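Local coordinates for protein Vv2_1132 (Vibrio vulnificus CMCP6, PDB 5Y9S) that probably regulates transcription as a tetrameric LysR-type factor, binding DNA through helix-turn-helix domains and sensing an effector through its regulatory domain, at residues F143-E147 / L168-L172. Numbering follows the deposited sequence.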
ATOM      1  N   PHE D 143      -0.946  29.507   4.960  1.00 24.44           N
ATOM      2  CA  PHE D 143      -0.906  30.519   3.904  1.00 29.03           C
ATOM      3  C   PHE D 143      -1.412  29.924   2.597  1.00 30.67           C
ATOM      4  O   PHE D 143      -2.236  30.531   1.908  1.00 23.95           O
ATOM      5  CB  PHE D 143       0.515  31.067   3.719  1.00 26.03           C
ATOM      6  CG  PHE D 143       0.961  32.005   4.807  1.00 28.33           C
ATOM      7  CD1 PHE D 143       0.094  32.393   5.810  1.00 27.95           C
ATOM      8  CD2 PHE D 143       2.256  32.503   4.816  1.00 27.97           C
ATOM      9  CE1 PHE D 143       0.508  33.266   6.812  1.00 30.95           C
ATOM     10  CE2 PHE D 143       2.678  33.377   5.811  1.00 25.86           C
ATOM     11  CZ  PHE D 143       1.808  33.760   6.810  1.00 23.94           C
ATOM     12  N   GLN D 144      -0.954  28.709   2.268  1.00 26.22           N
ATOM     13  CA  GLN D 144      -1.389  28.049   1.042  1.00 22.87           C
ATOM     14  C   GLN D 144      -2.901  27.844   1.044  1.00 29.12           C
ATOM     15  O   GLN D 144      -3.557  27.999   0.008  1.00 28.52           O
ATOM     16  CB  GLN D 144      -0.652  26.712   0.878  1.00 30.76           C
ATOM     17  CG  GLN D 144      -0.710  26.119  -0.518  1.00 35.00           C
ATOM     18  CD  GLN D 144       0.019  26.993  -1.528  1.00 45.77           C
ATOM     19  OE1 GLN D 144       1.202  27.345  -1.334  1.00 44.76           O
ATOM     20  NE2 GLN D 144      -0.685  27.360  -2.612  1.00 26.23           N
ATOM     21  N   MET D 145      -3.476  27.500   2.202  1.00 28.21           N
ATOM     22  CA  MET D 145      -4.928  27.335   2.256  1.00 27.64           C
ATOM     23  C   MET D 145      -5.644  28.664   2.053  1.00 19.37           C
ATOM     24  O   MET D 145      -6.716  28.701   1.442  1.00 31.97           O
ATOM     25  CB  MET D 145      -5.378  26.711   3.572  1.00 17.95           C
ATOM     26  CG  MET D 145      -5.178  25.233   3.652  1.00 26.73           C
ATOM     27  SD  MET D 145      -4.852  24.806   5.365  1.00 30.95           S
ATOM     28  CE  MET D 145      -6.496  24.580   5.959  1.00 27.35           C
ATOM     29  N   LEU D 146      -5.097  29.757   2.589  1.00 24.97           N
ATOM     30  CA  LEU D 146      -5.695  31.061   2.322  1.00 26.16           C
ATOM     31  C   LEU D 146      -5.746  31.320   0.818  1.00 34.90           C
ATOM     32  O   LEU D 146      -6.803  31.659   0.271  1.00 40.58           O
ATOM     33  CB  LEU D 146      -4.913  32.153   3.056  1.00 24.31           C
ATOM     34  CG  LEU D 146      -5.141  32.225   4.573  1.00 27.70           C
ATOM     35  CD1 LEU D 146      -4.479  33.445   5.152  1.00 39.98           C
ATOM     36  CD2 LEU D 146      -6.609  32.255   4.911  1.00 19.45           C
ATOM     37  N   GLU D 147      -4.614  31.108   0.128  1.00 26.44           N
ATOM     38  CA  GLU D 147      -4.555  31.311  -1.318  1.00 30.60           C
ATOM     39  C   GLU D 147      -5.584  30.448  -2.041  1.00 37.41           C
ATOM     40  O   GLU D 147      -6.312  30.934  -2.911  1.00 37.96           O
ATOM     41  CB  GLU D 147      -3.146  31.011  -1.829  1.00 36.21           C
ATOM     42  CG  GLU D 147      -2.095  32.041  -1.432  1.00 48.31           C
ATOM     43  CD  GLU D 147      -0.682  31.609  -1.815  1.00 61.84           C
ATOM     44  OE1 GLU D 147       0.138  31.342  -0.903  1.00 66.91           O
ATOM     45  OE2 GLU D 147      -0.396  31.533  -3.033  1.00 61.21           O
ATOM     46  N   LEU D 168       4.495  38.957   0.724  1.00 57.35           N
ATOM     47  CA  LEU D 168       3.165  38.353   0.811  1.00 51.10           C
ATOM     48  C   LEU D 168       1.973  39.261   0.495  1.00 54.82           C
ATOM     49  O   LEU D 168       0.873  38.725   0.292  1.00 40.55           O
ATOM     50  CB  LEU D 168       2.948  37.767   2.213  1.00 41.20           C
ATOM     51  CG  LEU D 168       3.781  36.526   2.557  1.00 50.58           C
ATOM     52  CD1 LEU D 168       3.591  36.142   4.030  1.00 47.29           C
ATOM     53  CD2 LEU D 168       3.484  35.341   1.616  1.00 35.53           C
ATOM     54  N   GLU D 169       2.116  40.592   0.454  1.00 55.72           N
ATOM     55  CA  GLU D 169       0.883  41.386   0.456  1.00 63.35           C
ATOM     56  C   GLU D 169       0.223  41.510  -0.914  1.00 56.29           C
ATOM     57  O   GLU D 169      -0.837  42.131  -1.010  1.00 52.60           O
ATOM     58  CB  GLU D 169       1.096  42.781   1.054  1.00 70.78           C
ATOM     59  CG  GLU D 169       2.462  43.391   0.938  1.00 76.15           C
ATOM     60  CD  GLU D 169       2.504  44.734   1.642  1.00 85.40           C
ATOM     61  OE1 GLU D 169       1.544  45.034   2.387  1.00 88.23           O
ATOM     62  OE2 GLU D 169       3.477  45.494   1.447  1.00 87.94           O
ATOM     63  N   ASP D 170       0.791  40.918  -1.960  1.00 56.61           N
ATOM     64  CA  ASP D 170       0.037  40.652  -3.181  1.00 59.56           C
ATOM     65  C   ASP D 170      -0.960  39.504  -3.021  1.00 58.35           C
ATOM     66  O   ASP D 170      -1.773  39.266  -3.927  1.00 51.03           O
ATOM     67  CB  ASP D 170       1.008  40.329  -4.323  1.00 68.56           C
ATOM     68  CG  ASP D 170       2.155  39.405  -3.880  1.00 70.30           C
ATOM     69  OD1 ASP D 170       2.762  39.680  -2.812  1.00 69.37           O
ATOM     70  OD2 ASP D 170       2.448  38.411  -4.597  1.00 61.65           O
ATOM     71  N   LYS D 171      -0.913  38.786  -1.896  1.00 60.79           N
ATOM     72  CA  LYS D 171      -1.665  37.549  -1.735  1.00 50.44           C
ATOM     73  C   LYS D 171      -2.472  37.550  -0.438  1.00 46.41           C
ATOM     74  O   LYS D 171      -3.662  37.208  -0.436  1.00 43.99           O
ATOM     75  CB  LYS D 171      -0.703  36.357  -1.766  1.00 47.30           C
ATOM     76  CG  LYS D 171       0.069  36.196  -3.071  1.00 51.22           C
ATOM     77  CD  LYS D 171       0.484  34.739  -3.334  1.00 55.60           C
ATOM     78  CE  LYS D 171       1.695  34.310  -2.494  1.00 55.68           C
ATOM     79  NZ  LYS D 171       2.235  32.963  -2.902  1.00 52.87           N
ATOM     80  N   LEU D 172      -1.832  37.933   0.667  1.00 41.80           N
ATOM     81  CA  LEU D 172      -2.435  37.904   1.990  1.00 34.22           C
ATOM     82  C   LEU D 172      -2.466  39.295   2.598  1.00 41.71           C
ATOM     83  O   LEU D 172      -1.567  40.114   2.366  1.00 41.42           O
ATOM     84  CB  LEU D 172      -1.672  36.978   2.944  1.00 27.64           C
ATOM     85  CG  LEU D 172      -1.348  35.600   2.385  1.00 29.10           C
ATOM     86  CD1 LEU D 172      -0.473  34.800   3.344  1.00 31.17           C
ATOM     87  CD2 LEU D 172      -2.638  34.873   2.084  1.00 30.24           C
TER
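A salt bridge is the one polar link between the end of helix 139-147 and the turn at 168-172: Lys171 NZ donates a hydrogen bond to Glu147 OE2 at 3.0 Å. The two side chains bridge backbones whose nearest CA atoms, those of Glu147 and Lys171, lie 6.9 Å apart. Within 168-172, Lys171 N and Leu172 N both donate hydrogen bonds to Leu168 O at 2.8 Å, folding the chain into a tight turn whose last residue, Leu172, opens strand 172-186. Beside the bridge lies apolar packing. Leu172 CD1 sits 3.6 Å from the centroid of the Phe143 ring and 20° off its normal, a CH-pi contact over the face, while Leu172 CD2 approaches Leu146 CB at 3.7 Å. Phe143 and Leu146, three positions apart on the helix, thus both pack against one leucine. Leu168 CD1 meets Phe143 CE2 obliquely at 3.4 Å. Tyr284 also packs against the Phe143 ring, and Tyr61 of the second subunit meets it edge-to-face, so the contact borders a subunit interface. This packing of a helix end against the turn that opens a long strand belongs to the alpha/beta, periplasmic-binding-protein-like regulatory domain of LysR-type regulators.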